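Local coordinates for protein Xaa-Pro Dipeptidase (Alteromonas macleodii, PDB 2QS8) that probably acts as a metal-dependent carboxypeptidase or dipeptidase of the amidohydrolase superfamily, holding a methionine in its active site, at residues Y274-A285 with A302-F313; M66-Y76 with A324-H334. All coordinates share one frame; numbering follows the deposited sequence.

How the interactions relate
Both contacts are largely buried and both reach the bound methionine, from different parts of the TIM barrel. Interaction 1 sets helix 278-287 against helix 299-319 and is almost wholly apolar; it meets the ligand at the methionine's CE methyl. Interaction 2 lies nearer the centre of the chain, joins strands 60-67 and 69-70 to a loop, and works through backbone bonds, a buried carboxylate and a magnesium ion, running from the buried metal site out to a solvent edge at Glu75 and Lys333. Residues 274-285 and 302-313 fall inside the long chain loop that interaction 2 closes. The two meet directly: Tyr274 O lies 3.1 Å from Ala324 N, probably as a hydrogen bond, and Thr277 and Val275 pack on Gly326.

Interaction 1: residues Y274-A285 with A302-F313. With MET (methionine), chain D.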
# COMPACT_ATOMS: atom_id res chain seq x y z
N TYR A 274 -0.28 24.41 -24.17
CA TYR A 274 1.13 24.12 -24.37
C TYR A 274 1.98 25.30 -23.87
O TYR A 274 1.83 26.42 -24.35
CB TYR A 274 1.43 23.88 -25.86
CG TYR A 274 2.91 23.65 -26.18
CD1 TYR A 274 3.45 24.05 -27.39
CD2 TYR A 274 3.75 23.01 -25.27
CE1 TYR A 274 4.80 23.83 -27.70
CE2 TYR A 274 5.09 22.78 -25.56
CZ TYR A 274 5.60 23.19 -26.77
OH TYR A 274 6.93 22.96 -27.06
N VAL A 275 2.85 25.04 -22.90
CA VAL A 275 3.74 26.05 -22.33
C VAL A 275 5.14 25.62 -22.78
O VAL A 275 5.79 24.80 -22.14
CB VAL A 275 3.67 26.05 -20.80
CG1 VAL A 275 4.45 27.19 -20.23
CG2 VAL A 275 2.24 26.11 -20.36
N PRO A 276 5.63 26.20 -23.88
CA PRO A 276 6.94 25.89 -24.46
C PRO A 276 8.24 26.07 -23.67
O PRO A 276 9.08 25.19 -23.71
CB PRO A 276 6.93 26.70 -25.75
CG PRO A 276 6.15 27.90 -25.38
CD PRO A 276 5.00 27.33 -24.59
N THR A 277 8.40 27.18 -22.97
CA THR A 277 9.65 27.45 -22.26
C THR A 277 10.82 27.34 -23.23
O THR A 277 11.80 26.62 -22.98
CB THR A 277 9.90 26.49 -21.06
OG1 THR A 277 10.22 25.17 -21.53
CG2 THR A 277 8.67 26.45 -20.15
N ILE A 278 10.70 28.03 -24.36
CA ILE A 278 11.76 28.01 -25.36
C ILE A 278 13.07 28.52 -24.76
O ILE A 278 14.13 27.96 -25.00
CB ILE A 278 11.40 28.89 -26.58
CG1 ILE A 278 10.08 28.43 -27.20
CG2 ILE A 278 12.52 28.80 -27.63
CD1 ILE A 278 9.56 29.34 -28.28
N SER A 279 12.98 29.59 -23.96
CA SER A 279 14.15 30.18 -23.32
C SER A 279 15.01 29.14 -22.61
O SER A 279 16.20 29.03 -22.87
CB SER A 279 13.73 31.24 -22.30
OG SER A 279 13.11 32.35 -22.93
N ALA A 280 14.39 28.39 -21.70
CA ALA A 280 15.09 27.37 -20.94
C ALA A 280 15.70 26.36 -21.90
O ALA A 280 16.79 25.84 -21.64
CB ALA A 280 14.14 26.67 -19.97
N GLY A 281 15.00 26.08 -22.99
CA GLY A 281 15.49 25.14 -23.97
C GLY A 281 16.80 25.64 -24.56
O GLY A 281 17.81 24.93 -24.57
N GLU A 282 16.78 26.88 -25.05
CA GLU A 282 17.96 27.50 -25.64
C GLU A 282 19.07 27.62 -24.60
O GLU A 282 20.26 27.55 -24.94
CB GLU A 282 17.61 28.90 -26.18
CG GLU A 282 16.59 28.90 -27.31
CD GLU A 282 17.11 28.24 -28.57
OE1 GLU A 282 18.19 28.64 -29.04
OE2 GLU A 282 16.43 27.34 -29.11
N PHE A 283 18.69 27.79 -23.34
CA PHE A 283 19.65 27.92 -22.25
C PHE A 283 20.52 26.67 -22.08
O PHE A 283 21.74 26.74 -22.10
CB PHE A 283 18.93 28.21 -20.93
CG PHE A 283 19.86 28.52 -19.79
CD1 PHE A 283 20.31 29.81 -19.59
CD2 PHE A 283 20.29 27.51 -18.94
CE1 PHE A 283 21.19 30.10 -18.55
CE2 PHE A 283 21.17 27.80 -17.90
CZ PHE A 283 21.62 29.10 -17.71
N VAL A 284 19.88 25.52 -21.91
CA VAL A 284 20.62 24.28 -21.72
C VAL A 284 21.41 23.88 -22.96
O VAL A 284 22.45 23.22 -22.84
CB VAL A 284 19.70 23.11 -21.26
CG1 VAL A 284 19.05 23.44 -19.93
CG2 VAL A 284 18.65 22.82 -22.30
N ALA A 285 20.92 24.28 -24.13
CA ALA A 285 21.65 23.97 -25.35
C ALA A 285 23.01 24.66 -25.37
O ALA A 285 24.04 24.02 -25.46
CB ALA A 285 20.84 24.38 -26.57
N ALA A 302 20.70 17.63 -21.98
CA ALA A 302 20.56 19.05 -22.30
C ALA A 302 20.86 19.33 -23.77
O ALA A 302 20.17 20.12 -24.41
CB ALA A 302 21.48 19.88 -21.40
N ALA A 303 21.89 18.68 -24.31
CA ALA A 303 22.28 18.86 -25.71
C ALA A 303 21.20 18.32 -26.65
O ALA A 303 21.01 18.85 -27.74
CB ALA A 303 23.59 18.15 -25.97
N SER A 304 20.50 17.28 -26.21
CA SER A 304 19.44 16.66 -27.01
C SER A 304 18.10 17.41 -26.96
O SER A 304 17.55 17.79 -28.00
CB SER A 304 19.23 15.23 -26.54
OG SER A 304 17.99 14.72 -27.02
N VAL A 305 17.58 17.60 -25.75
CA VAL A 305 16.29 18.25 -25.55
C VAL A 305 16.24 19.73 -25.91
O VAL A 305 15.41 20.16 -26.70
CB VAL A 305 15.80 18.07 -24.08
CG1 VAL A 305 14.52 18.86 -23.85
CG2 VAL A 305 15.57 16.61 -23.79
N GLY A 306 17.14 20.51 -25.32
CA GLY A 306 17.15 21.95 -25.57
C GLY A 306 16.93 22.50 -26.99
O GLY A 306 16.08 23.37 -27.17
N PRO A 307 17.68 22.04 -28.00
CA PRO A 307 17.55 22.52 -29.38
C PRO A 307 16.22 22.24 -30.09
O PRO A 307 15.83 22.97 -30.99
CB PRO A 307 18.71 21.83 -30.10
CG PRO A 307 19.69 21.50 -29.00
CD PRO A 307 18.78 21.06 -27.89
N GLN A 308 15.53 21.18 -29.67
CA GLN A 308 14.27 20.77 -30.28
C GLN A 308 13.03 21.59 -29.90
O GLN A 308 12.07 21.62 -30.65
CB GLN A 308 14.02 19.29 -29.97
CG GLN A 308 12.73 18.72 -30.54
CD GLN A 308 12.67 18.80 -32.06
OE1 GLN A 308 13.60 18.38 -32.75
NE2 GLN A 308 11.56 19.33 -32.58
N ILE A 309 13.05 22.24 -28.74
CA ILE A 309 11.88 23.01 -28.31
C ILE A 309 11.44 24.08 -29.31
O ILE A 309 10.26 24.17 -29.64
CB ILE A 309 12.11 23.63 -26.92
CG1 ILE A 309 12.24 22.51 -25.88
CG2 ILE A 309 10.94 24.53 -26.55
CD1 ILE A 309 12.42 22.99 -24.46
N SER A 310 12.39 24.89 -29.80
CA SER A 310 12.07 25.94 -30.76
C SER A 310 11.40 25.37 -32.00
O SER A 310 10.47 25.96 -32.56
CB SER A 310 13.34 26.68 -31.17
OG SER A 310 14.26 25.80 -31.79
N ASP A 311 11.86 24.20 -32.43
CA ASP A 311 11.31 23.55 -33.61
C ASP A 311 9.92 22.99 -33.31
O ASP A 311 9.01 23.11 -34.11
CB ASP A 311 12.24 22.43 -34.08
CG ASP A 311 11.86 21.91 -35.44
OD1 ASP A 311 11.89 22.72 -36.40
OD2 ASP A 311 11.52 20.72 -35.56
N THR A 312 9.76 22.37 -32.14
CA THR A 312 8.47 21.82 -31.75
C THR A 312 7.45 22.95 -31.59
O THR A 312 6.28 22.79 -31.95
CB THR A 312 8.60 21.04 -30.42
OG1 THR A 312 9.30 19.82 -30.66
CG2 THR A 312 7.24 20.72 -29.84
N PHE A 313 7.89 24.08 -31.07
CA PHE A 313 7.01 25.23 -30.88
C PHE A 313 6.32 25.65 -32.18
O PHE A 313 5.11 25.85 -32.21
CB PHE A 313 7.79 26.42 -30.32
CG PHE A 313 6.99 27.69 -30.25
CD1 PHE A 313 6.10 27.90 -29.21
CD2 PHE A 313 7.12 28.67 -31.24
CE1 PHE A 313 5.33 29.06 -29.14
CE2 PHE A 313 6.35 29.83 -31.18
CZ PHE A 313 5.46 30.03 -30.13
N MET D . 13.64 22.13 -16.38
CA MET D . 13.55 21.34 -17.64
C MET D . 14.26 19.99 -17.51
O MET D . 13.91 19.08 -18.28
CB MET D . 14.18 22.13 -18.79
CG MET D . 14.07 21.43 -20.11
SD MET D . 14.61 22.47 -21.42
CE MET D . 13.29 23.66 -21.42
OXT MET D . 15.16 19.88 -16.65
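Ile309 and Gly281 meet where two helices of the TIM barrel cross, helix 278-285 and helix 302-313 being roughly antiparallel, their N-to-C directions 143° apart. The axes come within 7.1 Å because two glycines face each other: Gly281 O is 3.2 Å from Gly306 CA, and a CB on either residue would run into the opposite helix. From its CB, Ile309 forks. CG2 stands anti to the backbone N and lies against Pro276 O and Ile278 CA, with Ile278 CG1 sliding past it in the opposite direction. The other branch carries on through CG1, fully extended at chi2 (-178°), to CD1, which touches Gly281 CA and the CE methyl of the bound methionine. Thr277 OG1 and Ala280 CB also approach that methyl, lining the end of the ligand pocket; Thr277 OG1 is hydrogen-bonded to His255 ND1. At one end of the contact Ile278 CD1 sits over a face of the Phe313 ring, a CH-pi contact 3.9 Å from the centroid, while Pro276 CB approaches it obliquely at CD1, with CG alongside. Replacing Phe313 with alanine would remove the ring, and is likely to leave Ile278 CD1 without the face it rests on and to take away part of the packing on Pro276. Tyr274 OH passes Thr312 CG2 and is hydrogen-bonded to His255 O, and its ring edge meets Phe313 CA. At the opposite end Val284 CB packs on Ala302 CB at 3.7 Å, and Ala285 CB rests 3.9 Å from Pro307 CG.

Interaction 2: residues M66-Y76 with A324-H334; sequences MDMHVHFGQEY and AFGTDAGVQKH. With MG (magnesium ion), chain C; MET (methionine), chain D.
Asp67 grips Thr327 with both carboxylate oxygens in the tight, buried half of the contact. OD2 takes the Thr327 hydroxyl at 2.8 Å through its syn lone pair; OD1 accepts Thr327 N and, from the opposite face of the carboxylate, His69 N, the latter closing an Asx turn. The Asp67 chain swings out beside its own carbonyl carbon (chi1 -167°), which carries the carboxylate across to Thr327. His69 O receives Asp328 N at 2.7 Å, and Ala329 O accepts His71 N in a further backbone hydrogen bond. These bonds lead into the metal centre of an amidohydrolase barrel, with the His-X-His pair that follows strand 60-67: His69 NE2 (2.4 Å) and His71 NE2 (2.2 Å) bind magnesium together with Asp328 OD1, while Asp328 OD2 accepts a hydrogen bond from the methionine's amino N. Glu254 and Gly114 hold the ND1 atoms of the two histidines. Farther on, His334 NE2 gives a hydrogen bond to Gln74 O at 2.9 Å, and Glu75 OE2 takes His334 N almost straight (171°). Past His334, at Glu75, Tyr76 and Lys333, the contact opens to solvent: one water bridges Glu75 OE2 and His334 O, another Tyr76 O and Val331 O, and the exposed Lys333 lays its aliphatic CD against Glu75 OE1, 3.4 Å away.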
# COMPACT_ATOMS: atom_id res chain seq x y z
N MSE A 66 1.79 37.52 -17.78
CA MSE A 66 1.79 36.30 -16.99
C MSE A 66 2.79 35.24 -17.46
O MSE A 66 2.96 35.04 -18.66
CB MSE A 66 0.39 35.69 -17.00
CG MSE A 66 -0.64 36.56 -16.33
SE MSE A 66 -2.37 35.63 -16.17
CE MSE A 66 -3.59 37.16 -16.27
N ASP A 67 3.45 34.58 -16.52
CA ASP A 67 4.42 33.53 -16.83
C ASP A 67 3.91 32.26 -16.16
O ASP A 67 3.87 32.16 -14.94
CB ASP A 67 5.81 33.92 -16.29
CG ASP A 67 6.92 33.04 -16.85
OD1 ASP A 67 6.67 31.86 -17.14
OD2 ASP A 67 8.06 33.55 -16.99
N MSE A 68 3.50 31.29 -16.97
CA MSE A 68 2.95 30.03 -16.46
C MSE A 68 3.98 29.03 -15.91
O MSE A 68 3.60 27.93 -15.51
CB MSE A 68 2.17 29.32 -17.57
CG MSE A 68 1.03 30.11 -18.18
SE MSE A 68 -0.26 30.46 -16.77
CE MSE A 68 -1.02 28.72 -16.40
N HIS A 69 5.26 29.38 -15.91
CA HIS A 69 6.27 28.43 -15.46
C HIS A 69 7.53 29.08 -14.89
O HIS A 69 8.49 29.35 -15.61
CB HIS A 69 6.64 27.51 -16.63
CG HIS A 69 7.34 26.25 -16.23
ND1 HIS A 69 6.87 25.00 -16.57
CD2 HIS A 69 8.51 26.04 -15.57
CE1 HIS A 69 7.72 24.08 -16.14
NE2 HIS A 69 8.72 24.69 -15.53
N VAL A 70 7.51 29.33 -13.59
CA VAL A 70 8.66 29.95 -12.94
C VAL A 70 9.03 29.20 -11.66
O VAL A 70 8.20 28.48 -11.10
CB VAL A 70 8.39 31.44 -12.57
CG1 VAL A 70 8.08 32.25 -13.83
CG2 VAL A 70 7.25 31.54 -11.57
N HIS A 71 10.28 29.35 -11.23
CA HIS A 71 10.77 28.68 -10.03
C HIS A 71 11.49 29.67 -9.11
O HIS A 71 12.71 29.58 -8.92
CB HIS A 71 11.73 27.54 -10.39
CG HIS A 71 11.11 26.45 -11.20
ND1 HIS A 71 10.15 25.60 -10.70
CD2 HIS A 71 11.32 26.07 -12.49
CE1 HIS A 71 9.81 24.73 -11.64
NE2 HIS A 71 10.50 25.00 -12.73
N PHE A 72 10.76 30.62 -8.55
CA PHE A 72 11.39 31.59 -7.65
C PHE A 72 12.08 30.79 -6.55
O PHE A 72 11.52 29.81 -6.05
CB PHE A 72 10.35 32.51 -7.00
CG PHE A 72 9.58 33.38 -7.98
CD1 PHE A 72 10.16 33.83 -9.16
CD2 PHE A 72 8.30 33.80 -7.66
CE1 PHE A 72 9.46 34.69 -10.02
CE2 PHE A 72 7.59 34.66 -8.51
CZ PHE A 72 8.18 35.11 -9.68
N GLY A 73 13.29 31.20 -6.18
CA GLY A 73 14.02 30.50 -5.14
C GLY A 73 15.23 29.76 -5.65
O GLY A 73 16.04 29.26 -4.88
N GLN A 74 15.36 29.68 -6.97
CA GLN A 74 16.51 29.01 -7.57
C GLN A 74 16.88 29.63 -8.91
O GLN A 74 16.05 30.28 -9.55
CB GLN A 74 16.21 27.52 -7.74
CG GLN A 74 15.22 27.20 -8.84
CD GLN A 74 14.63 25.80 -8.72
OE1 GLN A 74 13.76 25.55 -7.89
NE2 GLN A 74 15.12 24.88 -9.55
N GLU A 75 18.14 29.44 -9.28
CA GLU A 75 18.70 29.90 -10.56
C GLU A 75 19.84 28.94 -10.84
O GLU A 75 20.82 28.89 -10.09
CB GLU A 75 19.26 31.32 -10.46
CG GLU A 75 18.20 32.37 -10.22
CD GLU A 75 18.69 33.77 -10.52
OE1 GLU A 75 19.80 34.11 -10.06
OE2 GLU A 75 17.96 34.52 -11.20
N TYR A 76 19.71 28.16 -11.91
CA TYR A 76 20.73 27.17 -12.24
C TYR A 76 22.14 27.74 -12.39
O TYR A 76 22.37 28.67 -13.16
CB TYR A 76 20.37 26.42 -13.53
CG TYR A 76 21.05 25.08 -13.58
CD1 TYR A 76 20.57 24.01 -12.83
CD2 TYR A 76 22.24 24.91 -14.28
CE1 TYR A 76 21.26 22.81 -12.75
CE2 TYR A 76 22.95 23.71 -14.21
CZ TYR A 76 22.45 22.66 -13.44
OH TYR A 76 23.16 21.48 -13.32
N ALA A 324 0.15 28.98 -24.10
CA ALA A 324 0.18 29.96 -23.02
C ALA A 324 1.64 30.23 -22.67
O ALA A 324 2.47 29.31 -22.66
CB ALA A 324 -0.57 29.44 -21.80
N PHE A 325 1.95 31.50 -22.41
CA PHE A 325 3.31 31.95 -22.09
C PHE A 325 3.95 31.29 -20.85
O PHE A 325 3.38 31.30 -19.75
CB PHE A 325 3.29 33.47 -21.89
CG PHE A 325 4.64 34.09 -21.84
CD1 PHE A 325 5.25 34.55 -23.00
CD2 PHE A 325 5.31 34.25 -20.63
CE1 PHE A 325 6.49 35.17 -22.96
CE2 PHE A 325 6.54 34.86 -20.58
CZ PHE A 325 7.14 35.32 -21.75
N GLY A 326 5.15 30.73 -21.04
CA GLY A 326 5.88 30.08 -19.96
C GLY A 326 7.36 29.99 -20.28
O GLY A 326 7.73 29.52 -21.36
N THR A 327 8.21 30.38 -19.35
CA THR A 327 9.66 30.42 -19.60
C THR A 327 10.58 29.42 -18.88
O THR A 327 11.66 29.09 -19.37
CB THR A 327 10.19 31.82 -19.26
OG1 THR A 327 10.18 32.00 -17.84
CG2 THR A 327 9.28 32.90 -19.88
N ASP A 328 10.15 28.95 -17.71
CA ASP A 328 10.94 28.05 -16.89
C ASP A 328 12.10 28.87 -16.29
O ASP A 328 13.23 28.38 -16.16
CB ASP A 328 11.48 26.85 -17.68
CG ASP A 328 11.90 25.69 -16.78
OD1 ASP A 328 11.76 25.78 -15.55
OD2 ASP A 328 12.38 24.66 -17.31
N ALA A 329 11.79 30.12 -15.97
CA ALA A 329 12.74 31.02 -15.32
C ALA A 329 13.07 30.37 -13.98
O ALA A 329 12.18 30.02 -13.20
CB ALA A 329 12.11 32.38 -15.11
N GLY A 330 14.34 30.22 -13.68
CA GLY A 330 14.81 29.55 -12.48
C GLY A 330 15.92 28.64 -12.98
O GLY A 330 16.75 28.15 -12.22
N VAL A 331 15.88 28.45 -14.28
CA VAL A 331 16.89 27.83 -15.05
C VAL A 331 17.74 29.01 -15.43
O VAL A 331 18.82 29.21 -14.90
CB VAL A 331 16.31 27.10 -16.30
CG1 VAL A 331 17.43 26.57 -17.16
CG2 VAL A 331 15.37 25.98 -15.86
N GLN A 332 17.25 29.80 -16.39
CA GLN A 332 17.93 31.04 -16.73
C GLN A 332 17.62 32.04 -15.64
O GLN A 332 16.75 31.78 -14.80
CB GLN A 332 17.49 31.57 -18.11
CG GLN A 332 16.01 31.93 -18.21
CD GLN A 332 15.13 30.73 -18.53
OE1 GLN A 332 15.63 29.69 -18.94
NE2 GLN A 332 13.81 30.67 -18.43
N LYS A 333 18.30 33.17 -15.62
CA LYS A 333 18.07 34.18 -14.59
C LYS A 333 16.63 34.72 -14.58
O LYS A 333 16.00 34.84 -15.63
CB LYS A 333 19.02 35.36 -14.78
CG LYS A 333 20.49 35.07 -14.51
CD LYS A 333 20.82 35.27 -13.04
CE LYS A 333 22.20 35.91 -12.85
NZ LYS A 333 23.28 35.14 -13.51
N HIS A 334 16.13 35.04 -13.39
CA HIS A 334 14.79 35.59 -13.24
C HIS A 334 14.87 37.03 -13.70
O HIS A 334 15.87 37.71 -13.46
CB HIS A 334 14.34 35.55 -11.77
CG HIS A 334 14.00 34.18 -11.28
ND1 HIS A 334 12.81 33.55 -11.58
CD2 HIS A 334 14.72 33.29 -10.55
CE1 HIS A 334 12.81 32.33 -11.07
NE2 HIS A 334 13.96 32.15 -10.44
MG MG C . 10.63 23.69 -14.46
N MET D . 13.64 22.13 -16.38
CA MET D . 13.55 21.34 -17.64
C MET D . 14.26 19.99 -17.51
O MET D . 13.91 19.08 -18.28
CB MET D . 14.18 22.13 -18.79
CG MET D . 14.07 21.43 -20.11
SD MET D . 14.61 22.47 -21.42
CE MET D . 13.29 23.66 -21.42
OXT MET D . 15.16 19.88 -16.65
O HOH W 1 17.74 37.26 -11.39
O HOH W 2 20.79 30.90 -14.44